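Local coordinates for SusD superfamily protein (PDB 3MCX) that is of unknown function but, as a zinc-binding SusD-family protein of the outer membrane, probably takes part in capturing glycans at the cell surface, at residues N282-V286 with K314-I318; P277-N282 with Y334-F338; A327-V333 with G435-L439. All coordinates share one frame; numbering follows the deposited sequence.

Interaction 1 (N282-V286 with K314-I318); sequences NEATV and KESVI. With ZN (zinc ion), chain D.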
ATOM      1  N   ASN A 282       3.733 -15.376  13.347  1.00  5.28           N
ATOM      2  CA  ASN A 282       4.564 -15.835  14.460  1.00  5.23           C
ATOM      3  C   ASN A 282       4.069 -17.229  14.783  1.00  5.45           C
ATOM      4  O   ASN A 282       3.152 -17.433  15.589  1.00  6.36           O
ATOM      5  CB  ASN A 282       4.417 -14.833  15.595  1.00  4.45           C
ATOM      6  CG  ASN A 282       5.387 -15.023  16.716  1.00  4.77           C
ATOM      7  OD1 ASN A 282       6.159 -15.992  16.764  1.00  5.16           O
ATOM      8  ND2 ASN A 282       5.370 -14.050  17.660  1.00  6.03           N
ATOM      9  N   GLU A 283       4.680 -18.204  14.108  1.00  5.59           N
ATOM     10  CA  GLU A 283       4.111 -19.550  14.001  1.00  5.97           C
ATOM     11  C   GLU A 283       4.680 -20.498  15.045  1.00  5.58           C
ATOM     12  O   GLU A 283       5.832 -20.355  15.475  1.00  6.55           O
ATOM     13  CB  GLU A 283       4.421 -20.122  12.604  1.00  6.20           C
ATOM     14  CG  GLU A 283       3.928 -19.291  11.437  1.00  6.48           C
ATOM     15  CD  GLU A 283       4.610 -19.654  10.146  1.00  6.93           C
ATOM     16  OE1 GLU A 283       5.810 -19.350  10.000  1.00  5.78           O
ATOM     17  OE2 GLU A 283       3.917 -20.236   9.258  1.00  5.79           O
ATOM     18  N   ALA A 284       3.901 -21.498  15.463  1.00  5.72           N
ATOM     19  CA  ALA A 284       4.377 -22.480  16.411  1.00  6.93           C
ATOM     20  C   ALA A 284       5.451 -23.393  15.817  1.00  6.24           C
ATOM     21  O   ALA A 284       6.262 -23.954  16.533  1.00  7.37           O
ATOM     22  CB  ALA A 284       3.200 -23.310  16.953  1.00  8.18           C
ATOM     23  N   THR A 285       5.414 -23.551  14.491  1.00  6.38           N
ATOM     24  CA  THR A 285       6.486 -24.215  13.733  1.00  6.73           C
ATOM     25  C   THR A 285       6.749 -23.298  12.542  1.00  6.03           C
ATOM     26  O   THR A 285       5.813 -22.903  11.832  1.00  6.44           O
ATOM     27  CB  THR A 285       6.062 -25.629  13.244  1.00  7.01           C
ATOM     28  OG1 THR A 285       5.805 -26.472  14.364  1.00  7.76           O
ATOM     29  CG2 THR A 285       7.167 -26.290  12.385  1.00  9.48           C
ATOM     30  N   VAL A 286       8.007 -22.910  12.324  1.00  5.97           N
ATOM     31  CA  VAL A 286       8.339 -21.982  11.234  1.00  6.57           C
ATOM     32  C   VAL A 286       7.884 -22.597   9.918  1.00  6.31           C
ATOM     33  O   VAL A 286       8.188 -23.778   9.657  1.00  7.52           O
ATOM     34  CB  VAL A 286       9.845 -21.707  11.174  1.00  6.44           C
ATOM     35  CG1 VAL A 286      10.225 -20.859   9.946  1.00  7.36           C
ATOM     36  CG2 VAL A 286      10.338 -21.001  12.459  1.00  8.26           C
ATOM     37  N   LYS A 314       6.319  -8.333  18.896  1.00  6.47           N
ATOM     38  CA  LYS A 314       6.257  -9.547  19.681  0.50  6.52           C
ATOM     39  C   LYS A 314       7.521 -10.393  19.450  1.00  5.70           C
ATOM     40  O   LYS A 314       8.000 -10.488  18.330  1.00  4.92           O
ATOM     41  CB  LYS A 314       5.040 -10.359  19.223  0.50  6.97           C
ATOM     42  CG  LYS A 314       3.728  -9.600  19.246  0.50  9.02           C
ATOM     43  CD  LYS A 314       3.392  -9.184  20.668  0.50  8.92           C
ATOM     44  CE  LYS A 314       2.037  -8.500  20.770  0.50 10.14           C
ATOM     45  NZ  LYS A 314       1.823  -7.865  22.124  0.50 11.82           N
ATOM     46  N   GLU A 315       7.981 -11.071  20.489  1.00  5.63           N
ATOM     47  CA  GLU A 315       9.048 -12.012  20.373  1.00  7.44           C
ATOM     48  C   GLU A 315       8.471 -13.310  19.750  1.00  7.01           C
ATOM     49  O   GLU A 315       7.287 -13.568  19.855  1.00  6.02           O
ATOM     50  CB  GLU A 315       9.515 -12.300  21.778  1.00  9.53           C
ATOM     51  CG  GLU A 315      10.729 -13.034  21.830  1.00 11.41           C
ATOM     52  CD  GLU A 315      11.169 -13.554  23.210  1.00  8.03           C
ATOM     53  OE1 GLU A 315      10.725 -13.164  24.367  1.00  9.85           O
ATOM     54  OE2 GLU A 315      12.074 -14.398  23.061  1.00  3.90           O
ATOM     55  N   SER A 316       9.322 -14.102  19.116  1.00  5.31           N
ATOM     56  CA  SER A 316       8.942 -15.430  18.626  1.00  5.04           C
ATOM     57  C   SER A 316       8.259 -16.274  19.696  1.00  4.47           C
ATOM     58  O   SER A 316       8.743 -16.424  20.816  1.00  4.73           O
ATOM     59  CB  SER A 316      10.196 -16.178  18.174  1.00  6.20           C
ATOM     60  OG  SER A 316       9.913 -17.517  17.792  1.00  6.05           O
ATOM     61  N   VAL A 317       7.133 -16.875  19.315  1.00  4.72           N
ATOM     62  CA  VAL A 317       6.447 -17.793  20.213  1.00  4.33           C
ATOM     63  C   VAL A 317       7.242 -19.107  20.384  1.00  4.08           C
ATOM     64  O   VAL A 317       7.052 -19.849  21.349  1.00  4.72           O
ATOM     65  CB  VAL A 317       4.972 -18.103  19.786  1.00  5.53           C
ATOM     66  CG1 VAL A 317       4.119 -16.833  19.762  1.00  8.17           C
ATOM     67  CG2 VAL A 317       4.927 -18.806  18.420  1.00  6.93           C
ATOM     68  N   ILE A 318       8.139 -19.396  19.437  1.00  3.48           N
ATOM     69  CA  ILE A 318       9.122 -20.461  19.624  1.00  3.46           C
ATOM     70  C   ILE A 318      10.339 -19.901  20.396  1.00  3.43           C
ATOM     71  O   ILE A 318      11.085 -19.084  19.861  1.00  3.42           O
ATOM     72  CB  ILE A 318       9.642 -21.022  18.285  1.00  3.28           C
ATOM     73  CG1 ILE A 318       8.471 -21.544  17.425  1.00  5.82           C
ATOM     74  CG2 ILE A 318      10.708 -22.065  18.499  1.00  4.76           C
ATOM     75  CD1 ILE A 318       8.850 -21.732  15.918  1.00  6.91           C
TER
HETATM   76 ZN    ZN D   3      13.034 -15.431  24.409  0.80 10.08          ZN
HETATM   77  O   HOH W   1       7.558 -18.240  15.867  1.00  7.07           O

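Interaction 2 (P277-N282 with Y334-F338); sequences PMVYAN and YLAKF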
ATOM      1  N   PRO A 277      -0.477 -11.571   5.901  1.00  6.94           N
ATOM      2  CA  PRO A 277      -0.632 -11.917   7.309  1.00  7.25           C
ATOM      3  C   PRO A 277       0.103 -13.216   7.688  1.00  6.86           C
ATOM      4  O   PRO A 277       0.737 -13.277   8.749  1.00  6.70           O
ATOM      5  CB  PRO A 277      -2.147 -11.983   7.492  1.00  6.70           C
ATOM      6  CG  PRO A 277      -2.635 -10.936   6.533  1.00  7.21           C
ATOM      7  CD  PRO A 277      -1.759 -11.164   5.293  1.00  7.39           C
HETATM    8  N   MSE A 278       0.067 -14.240   6.836  1.00  5.90           N
HETATM    9  CA  MSE A 278       0.800 -15.464   7.096  1.00  6.58           C
HETATM   10  C   MSE A 278       2.303 -15.259   6.924  1.00  6.67           C
HETATM   11  O   MSE A 278       3.100 -15.878   7.626  1.00  6.79           O
HETATM   12  CB  MSE A 278       0.298 -16.620   6.222  1.00  7.56           C
HETATM   13  CG  MSE A 278      -0.990 -17.209   6.731  1.00  7.10           C
HETATM   14 SE   MSE A 278      -1.013 -17.806   8.574  0.75  7.13          SE
HETATM   15  CE  MSE A 278       0.507 -18.950   8.510  1.00  8.97           C
ATOM     16  N   VAL A 279       2.682 -14.387   5.998  1.00  6.63           N
ATOM     17  CA  VAL A 279       4.110 -14.136   5.795  1.00  6.51           C
ATOM     18  C   VAL A 279       4.709 -13.333   6.964  1.00  5.91           C
ATOM     19  O   VAL A 279       5.899 -13.458   7.243  1.00  6.35           O
ATOM     20  CB  VAL A 279       4.368 -13.549   4.383  1.00  6.48           C
ATOM     21  CG1 VAL A 279       5.893 -13.288   4.118  1.00  6.82           C
ATOM     22  CG2 VAL A 279       3.772 -14.510   3.338  1.00  6.82           C
ATOM     23  N   TYR A 280       3.873 -12.607   7.693  1.00  6.54           N
ATOM     24  CA  TYR A 280       4.289 -11.961   8.953  1.00  5.65           C
ATOM     25  C   TYR A 280       4.117 -12.870  10.173  1.00  5.96           C
ATOM     26  O   TYR A 280       4.504 -12.490  11.276  1.00  7.02           O
ATOM     27  CB  TYR A 280       3.409 -10.702   9.207  1.00  6.39           C
ATOM     28  CG  TYR A 280       3.834  -9.440   8.494  1.00  6.05           C
ATOM     29  CD1 TYR A 280       4.984  -8.754   8.887  1.00  7.74           C
ATOM     30  CD2 TYR A 280       3.066  -8.902   7.456  1.00  6.38           C
ATOM     31  CE1 TYR A 280       5.395  -7.580   8.255  1.00  7.47           C
ATOM     32  CE2 TYR A 280       3.473  -7.734   6.811  1.00  8.03           C
ATOM     33  CZ  TYR A 280       4.634  -7.092   7.206  1.00  7.58           C
ATOM     34  OH  TYR A 280       5.035  -5.963   6.532  1.00  7.71           O
ATOM     35  N   ALA A 281       3.508 -14.056  10.025  1.00  5.09           N
ATOM     36  CA  ALA A 281       3.012 -14.796  11.173  1.00  5.24           C
ATOM     37  C   ALA A 281       4.119 -15.272  12.092  1.00  5.50           C
ATOM     38  O   ALA A 281       5.251 -15.531  11.667  1.00  5.60           O
ATOM     39  CB  ALA A 281       2.183 -16.009  10.696  1.00  5.86           C
ATOM     40  N   ASN A 282       3.733 -15.376  13.347  1.00  5.28           N
ATOM     41  CA  ASN A 282       4.564 -15.835  14.460  1.00  5.23           C
ATOM     42  C   ASN A 282       4.069 -17.229  14.783  1.00  5.45           C
ATOM     43  O   ASN A 282       3.152 -17.433  15.589  1.00  6.36           O
ATOM     44  CB  ASN A 282       4.417 -14.833  15.595  1.00  4.45           C
ATOM     45  CG  ASN A 282       5.387 -15.023  16.716  1.00  4.77           C
ATOM     46  OD1 ASN A 282       6.159 -15.992  16.764  1.00  5.16           O
ATOM     47  ND2 ASN A 282       5.370 -14.050  17.660  1.00  6.03           N
ATOM     48  N   TYR A 334       8.421  -9.718  15.558  1.00  5.82           N
ATOM     49  CA  TYR A 334       7.208 -10.128  14.849  1.00  6.10           C
ATOM     50  C   TYR A 334       6.171  -9.012  14.943  1.00  6.52           C
ATOM     51  O   TYR A 334       5.917  -8.508  16.042  1.00  6.90           O
ATOM     52  CB  TYR A 334       6.656 -11.443  15.428  1.00  5.46           C
ATOM     53  CG  TYR A 334       7.590 -12.600  15.145  1.00  6.06           C
ATOM     54  CD1 TYR A 334       8.675 -12.811  15.914  1.00  3.98           C
ATOM     55  CD2 TYR A 334       7.388 -13.467  14.057  1.00  5.74           C
ATOM     56  CE1 TYR A 334       9.573 -13.822  15.658  1.00  4.71           C
ATOM     57  CE2 TYR A 334       8.293 -14.499  13.787  1.00  5.93           C
ATOM     58  CZ  TYR A 334       9.351 -14.698  14.614  1.00  5.74           C
ATOM     59  OH  TYR A 334      10.259 -15.731  14.408  1.00  8.24           O
ATOM     60  N   LEU A 335       5.654  -8.577  13.799  1.00  6.63           N
ATOM     61  CA  LEU A 335       4.644  -7.532  13.736  1.00  6.80           C
ATOM     62  C   LEU A 335       3.278  -8.163  13.912  1.00  7.01           C
ATOM     63  O   LEU A 335       2.948  -9.086  13.151  1.00  7.78           O
ATOM     64  CB  LEU A 335       4.738  -6.826  12.376  1.00  7.70           C
ATOM     65  CG  LEU A 335       3.766  -5.662  12.176  1.00  7.94           C
ATOM     66  CD1 LEU A 335       4.049  -4.567  13.177  1.00  8.46           C
ATOM     67  CD2 LEU A 335       3.768  -5.160  10.716  1.00  8.73           C
ATOM     68  N   ALA A 336       2.471  -7.670  14.842  1.00  6.91           N
ATOM     69  CA  ALA A 336       1.185  -8.301  15.199  1.00  6.96           C
ATOM     70  C   ALA A 336      -0.039  -7.510  14.684  1.00  6.40           C
ATOM     71  O   ALA A 336      -1.108  -7.596  15.262  1.00  7.16           O
ATOM     72  CB  ALA A 336       1.099  -8.511  16.714  1.00  8.01           C
ATOM     73  N   LYS A 337       0.117  -6.733  13.625  1.00  6.71           N
ATOM     74  CA  LYS A 337      -0.985  -5.955  13.076  1.00  6.98           C
ATOM     75  C   LYS A 337      -2.099  -6.787  12.428  1.00  7.06           C
ATOM     76  O   LYS A 337      -3.206  -6.310  12.345  1.00  6.92           O
ATOM     77  CB  LYS A 337      -0.507  -4.934  12.046  1.00  9.10           C
ATOM     78  CG  LYS A 337      -0.001  -3.684  12.648  1.00 10.94           C
ATOM     79  CD  LYS A 337       0.209  -2.610  11.588  1.00 10.20           C
ATOM     80  CE  LYS A 337       0.610  -1.349  12.299  1.00  9.81           C
ATOM     81  NZ  LYS A 337       1.013  -0.264  11.403  1.00  8.24           N
ATOM     82  N   PHE A 338      -1.799  -7.998  11.950  1.00  6.80           N
ATOM     83  CA  PHE A 338      -2.770  -8.767  11.158  1.00  7.02           C
ATOM     84  C   PHE A 338      -2.966 -10.167  11.740  1.00  7.18           C
ATOM     85  O   PHE A 338      -2.682 -11.186  11.097  1.00  7.75           O
ATOM     86  CB  PHE A 338      -2.292  -8.823   9.696  1.00  6.54           C
ATOM     87  CG  PHE A 338      -1.823  -7.496   9.177  1.00  7.13           C
ATOM     88  CD1 PHE A 338      -2.683  -6.408   9.161  1.00  6.41           C
ATOM     89  CD2 PHE A 338      -0.482  -7.298   8.795  1.00  8.37           C
ATOM     90  CE1 PHE A 338      -2.234  -5.134   8.713  1.00  9.54           C
ATOM     91  CE2 PHE A 338      -0.032  -6.025   8.350  1.00  9.75           C
ATOM     92  CZ  PHE A 338      -0.927  -4.949   8.321  1.00  9.03           C
TER
HETATM   93  O   HOH W   2      -0.015 -11.904  10.915  1.00  8.93           O
HETATM   94  O   HOH W   3       3.349 -11.786  13.737  1.00  6.96           O
HETATM   95  O   HOH W   4       6.410 -10.461  11.639  1.00  7.32           O

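Interaction 3 (A327-V333 with G435-L439); sequences AAMHEKV and GSWHL. With ZN (zinc ion), chain D.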
ATOM      1  N   ALA A 327      21.199 -12.672  16.079  1.00  8.70           N
ATOM      2  CA  ALA A 327      21.040 -11.415  16.825  1.00  8.24           C
ATOM      3  C   ALA A 327      19.579 -11.032  17.107  1.00  8.03           C
ATOM      4  O   ALA A 327      19.295 -10.244  18.031  1.00  9.41           O
ATOM      5  CB  ALA A 327      21.763 -10.247  16.090  1.00  8.20           C
ATOM      6  N   ALA A 328      18.636 -11.619  16.369  1.00  6.23           N
ATOM      7  CA  ALA A 328      17.205 -11.350  16.547  1.00  5.88           C
ATOM      8  C   ALA A 328      16.498 -12.376  17.446  1.00  5.56           C
ATOM      9  O   ALA A 328      15.317 -12.189  17.702  1.00  5.02           O
ATOM     10  CB  ALA A 328      16.493 -11.339  15.180  1.00  5.80           C
HETATM   11  N   MSE A 329      17.206 -13.417  17.868  1.00  4.99           N
HETATM   12  CA  MSE A 329      16.578 -14.607  18.509  1.00  4.68           C
HETATM   13  C   MSE A 329      15.484 -14.254  19.517  1.00  6.17           C
HETATM   14  O   MSE A 329      14.320 -14.816  19.428  1.00  5.40           O
HETATM   15  CB  MSE A 329      17.627 -15.482  19.164  1.00  5.29           C
HETATM   16  CG  MSE A 329      17.054 -16.749  19.804  1.00  7.12           C
HETATM   17 SE   MSE A 329      18.348 -17.943  20.537  0.75  5.98          SE
HETATM   18  CE  MSE A 329      18.709 -18.938  18.953  1.00 12.01           C
ATOM     19  N   HIS A 330      15.797 -13.362  20.462  1.00  4.67           N
ATOM     20  CA  HIS A 330      14.854 -12.988  21.542  1.00  4.48           C
ATOM     21  C   HIS A 330      14.327 -11.521  21.357  1.00  5.79           C
ATOM     22  O   HIS A 330      13.703 -10.969  22.293  1.00  7.57           O
ATOM     23  CB  HIS A 330      15.419 -13.277  22.933  1.00  4.64           C
ATOM     24  CG  HIS A 330      15.725 -14.727  23.135  1.00  3.49           C
ATOM     25  ND1 HIS A 330      14.782 -15.666  23.543  1.00  3.35           N
ATOM     26  CD2 HIS A 330      16.887 -15.398  22.967  1.00  5.74           C
ATOM     27  CE1 HIS A 330      15.367 -16.852  23.585  1.00  6.75           C
ATOM     28  NE2 HIS A 330      16.641 -16.712  23.264  1.00  5.92           N
ATOM     29  N   GLU A 331      14.528 -10.935  20.196  1.00  5.49           N
ATOM     30  CA  GLU A 331      14.024  -9.612  19.975  1.00  5.99           C
ATOM     31  C   GLU A 331      12.561  -9.593  19.527  1.00  5.28           C
ATOM     32  O   GLU A 331      12.044 -10.579  19.011  1.00  5.24           O
ATOM     33  CB  GLU A 331      14.931  -8.905  18.954  1.00  6.63           C
ATOM     34  CG  GLU A 331      16.374  -8.785  19.392  1.00  8.24           C
ATOM     35  CD  GLU A 331      16.515  -7.962  20.626  1.00 17.49           C
ATOM     36  OE1 GLU A 331      15.915  -6.859  20.658  1.00 19.20           O
ATOM     37  OE2 GLU A 331      17.166  -8.485  21.549  1.00 22.66           O
ATOM     38  N   LYS A 332      11.880  -8.482  19.732  1.00  5.50           N
ATOM     39  CA  LYS A 332      10.472  -8.369  19.406  1.00  5.91           C
ATOM     40  C   LYS A 332      10.263  -8.049  17.925  1.00  6.37           C
ATOM     41  O   LYS A 332       9.760  -6.983  17.554  1.00  6.56           O
ATOM     42  CB  LYS A 332       9.810  -7.356  20.333  1.00  6.38           C
ATOM     43  CG  LYS A 332       9.831  -7.774  21.757  1.00  7.60           C
ATOM     44  CD  LYS A 332       9.094  -6.777  22.660  1.00 10.77           C
ATOM     45  CE  LYS A 332       9.151  -7.205  24.127  1.00 14.70           C
ATOM     46  NZ  LYS A 332       8.180  -6.347  24.902  1.00 20.34           N
ATOM     47  N   VAL A 333      10.642  -9.010  17.075  1.00  4.95           N
ATOM     48  CA  VAL A 333      10.698  -8.771  15.642  1.00  5.58           C
ATOM     49  C   VAL A 333       9.467  -9.246  14.872  1.00  6.14           C
ATOM     50  O   VAL A 333       9.426  -9.097  13.667  1.00  6.35           O
ATOM     51  CB  VAL A 333      11.964  -9.417  15.034  1.00  5.13           C
ATOM     52  CG1 VAL A 333      13.222  -8.804  15.687  1.00  5.60           C
ATOM     53  CG2 VAL A 333      11.949 -10.985  15.138  1.00  6.22           C
ATOM     54  N   GLY A 435      20.479  -2.031  10.610  1.00  6.70           N
ATOM     55  CA  GLY A 435      20.245  -2.927  11.722  1.00  6.92           C
ATOM     56  C   GLY A 435      21.061  -4.196  11.664  1.00  7.22           C
ATOM     57  O   GLY A 435      21.328  -4.732  10.587  1.00  7.33           O
ATOM     58  N   SER A 436      21.436  -4.711  12.830  1.00  6.86           N
ATOM     59  CA  SER A 436      22.411  -5.791  12.927  1.00  7.92           C
ATOM     60  C   SER A 436      21.928  -7.162  12.453  1.00  7.84           C
ATOM     61  O   SER A 436      22.779  -8.054  12.276  1.00 10.82           O
ATOM     62  CB  SER A 436      22.972  -5.907  14.353  1.00  8.25           C
ATOM     63  OG  SER A 436      21.988  -6.374  15.233  1.00 12.31           O
ATOM     64  N   TRP A 437      20.620  -7.356  12.288  1.00  6.53           N
ATOM     65  CA  TRP A 437      20.138  -8.615  11.739  1.00  5.71           C
ATOM     66  C   TRP A 437      19.613  -8.557  10.326  1.00  6.10           C
ATOM     67  O   TRP A 437      19.026  -9.518   9.853  1.00  6.37           O
ATOM     68  CB  TRP A 437      19.179  -9.343  12.683  1.00  6.18           C
ATOM     69  CG  TRP A 437      17.938  -8.589  13.157  1.00  4.48           C
ATOM     70  CD1 TRP A 437      16.739  -8.522  12.549  1.00  6.07           C
ATOM     71  CD2 TRP A 437      17.799  -7.867  14.395  1.00  4.51           C
ATOM     72  NE1 TRP A 437      15.855  -7.793  13.301  1.00  6.06           N
ATOM     73  CE2 TRP A 437      16.487  -7.361  14.431  1.00  4.71           C
ATOM     74  CE3 TRP A 437      18.657  -7.608  15.476  1.00  6.04           C
ATOM     75  CZ2 TRP A 437      15.997  -6.635  15.514  1.00  6.99           C
ATOM     76  CZ3 TRP A 437      18.177  -6.867  16.550  1.00  5.61           C
ATOM     77  CH2 TRP A 437      16.862  -6.389  16.558  1.00  5.46           C
ATOM     78  N   HIS A 438      19.861  -7.468   9.602  1.00  5.60           N
ATOM     79  CA  HIS A 438      19.646  -7.519   8.181  1.00  5.73           C
ATOM     80  C   HIS A 438      20.446  -8.661   7.597  1.00  5.85           C
ATOM     81  O   HIS A 438      21.542  -9.031   8.072  1.00  6.62           O
ATOM     82  CB  HIS A 438      20.009  -6.190   7.538  1.00  4.88           C
ATOM     83  CG  HIS A 438      18.921  -5.170   7.661  1.00  5.82           C
ATOM     84  ND1 HIS A 438      17.753  -5.223   6.921  1.00  6.30           N
ATOM     85  CD2 HIS A 438      18.820  -4.068   8.450  1.00  6.84           C
ATOM     86  CE1 HIS A 438      16.971  -4.207   7.259  1.00  5.89           C
ATOM     87  NE2 HIS A 438      17.612  -3.476   8.172  1.00  4.97           N
ATOM     88  N   LEU A 439      19.908  -9.207   6.511  1.00  5.62           N
ATOM     89  CA  LEU A 439      20.522 -10.394   5.952  1.00  5.83           C
ATOM     90  C   LEU A 439      21.851 -10.092   5.276  1.00  6.22           C
ATOM     91  O   LEU A 439      22.020  -9.030   4.672  1.00  6.32           O
ATOM     92  CB  LEU A 439      19.609 -11.069   4.948  1.00  6.07           C
ATOM     93  CG  LEU A 439      18.276 -11.478   5.512  1.00  6.97           C
ATOM     94  CD1 LEU A 439      17.481 -12.354   4.474  1.00  5.96           C
ATOM     95  CD2 LEU A 439      18.373 -12.161   6.866  1.00  7.77           C
TER
HETATM   96 ZN    ZN D   3      13.034 -15.431  24.409  0.80 10.08          ZN

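Interaction 1 (N282-V286 with K314-I318)
N282 reaches the loop 314-318 with its side-chain amide, and both ends of that amide bond to backbone there. CB points toward the loop without touching it closely. CG, turned opposite the backbone N by a chi1 of -170°, comes within 3.6 Å of V317 N, and beyond it the group divides. On one branch N282 OD1 accepts the N-H of V317 at 2.9 Å in a nearly straight bond (168°), the donor tilted a little from the amide carbonyl plane. On the other, N282 ND2 donates to E315 O at 3.0 Å; this oxygen lies close to the plane of the asparagine amide, whereas the nitrogen stands above the plane of the E315 carbonyl, off its lone pairs. Because the two bonds go to residues on both sides of S316, they fix the rotation of the amide and straddle that serine. V317 CG1 packs 3.7 Å from N282 ND2 and lies equally near OD1.

OD1 has a second partner, a water that also donates to E283 O and to S316 OG and so ties the two loops together. S316 OG itself donates to I318 O, bracing its own loop. Farther along, the I318 side chain runs past backbone oxygens: CG1 is 3.4 Å from A284 O, and CD1, the tip, is 3.3 Å from E283 O and also meets V286 CG2 at 3.8 Å; the side chains of I318 and V286 cross at about a right angle. The carboxylate of E283 accepts the backbone N-H groups of D287, W288 and N289.

E315 CB points away from 282-286, and the extended chain carries OE2 to a zinc ion shared with E319 and H330. Two surface loops are thus joined through one asparagine side chain, one of them supplying a ligand of a Glu-Glu-His zinc site.

Interaction 2 (P277-N282 with Y334-F338)
The amide of N282 lies flat over one face of the Y334 ring, the two planes only 11° apart. OD1 sits 3.8 Å above the ring, over its centre, and N282 CG comes 3.6 Å from Y334 CG, so the stack is close although the two side chains run at about a right angle. The amide is kept in this pose from its far end, where it bonds to the backbone of V317 and E315. At the ring's edge, near its plane, the carbonyls of Y280 and A281 approach, A281 O lying 3.8 Å from Y334 CD2.

Packing is also firm around Y280. L335 CD2 sits over a face of the tyrosine ring in a CH-pi contact, 4.2 Å from the centroid; a chi1 of -178° sends the leucine branch alongside the tyrosine so that both side chains point the same way. F338 meets the same ring with CD2, 4.1 Å from Y280 CD2, and its CB packs at 3.8 Å against CG of P277.

These residues join helix 276-279 and the residues that follow it to strand 334-335 and the loop after it; the strand pairs with strand 313-314 in a small two-stranded antiparallel sheet. W46 of helix 44-51 packs here, its ring edge-to-face with F338 and also touching P277.

Between the side-chain contacts the backbones stand apart, with no direct hydrogen bond across, and three waters bridge them. One donates to both P277 O and F338 O. The other two share Y280 O, each donating to it: the first also donates to L335 O, and the second accepts the N-H of L335, its oxygen 3.0 Å from L335 N.

Interaction 3 (A327-V333 with G435-L439)
A328 places its methyl squarely over one face of the W437 indole. CB stands 3.7 Å from the centroid of the five-membered ring and just 10° off its normal, a textbook CH-pi contact. The six-membered ring has its own neighbours: V333 CG1 comes within 3.5 Å of W437 CZ2, and E331 brings CG to 3.7 Å from W437 CH2, the side chains of E331 and W437 crossing at about a right angle. A327 adds to this shell, with CB 4.1 Å from W437 CE3 and its carbonyl oxygen 3.7 Å from the same carbon.

W437 CB points toward 327-333, and a chi1 of 56°, which puts CG between the backbone N and the carbonyl carbon, then sets the indole against A328. The pyrrole N-H is taken by L293 O, fixing the turn of the ring, and L298 and E295 of helix 295-301 touch it as well. With W437 replaced by an alanine, L293 O is likely to lose its donor, and a gap would probably open beside A328 and V333.

Each segment folds back through a type I beta turn, G435 to H438 on one side and A328 to E331 on the other, the latter closed by E331 N to A328 O at 2.9 Å. K332 follows as the centre of an inverse gamma turn, bringing V333 round to the indole again. H330, also in the A328-E331 turn, takes no part in the tryptophan contact; its ND1 binds a zinc ion together with E315 and E319.

Farther out, H438 NE2 and the backbone N of G435 both bond to D296 OD1, while H438 ND1 pairs with Y72 OH. The carboxylate of E331, beyond the CG that touches the indole, bonds to a glycerol probably left from crystallisation.

The three contacts lie on the same side of the chain's centre: interactions 1 and 2 are about 10 Å apart between centres, 1 and 3 about 14 Å, and 2 and 3 about 16 Å. Along the chain interaction 1 is nested inside the loop closed by interaction 2, with which it shares N282; interaction 1 closes before interaction 3 opens, whereas interactions 2 and 3 cross. The antiparallel pair 313-314 and 334-335 joins the first two, K314 N lying 2.9 Å from Y334 O. Strand pairing closes the loop between these strands, and the zinc ion, bound by E315, E319 and H330, joins points within it, linking interactions 1 and 3 in the SusD family region.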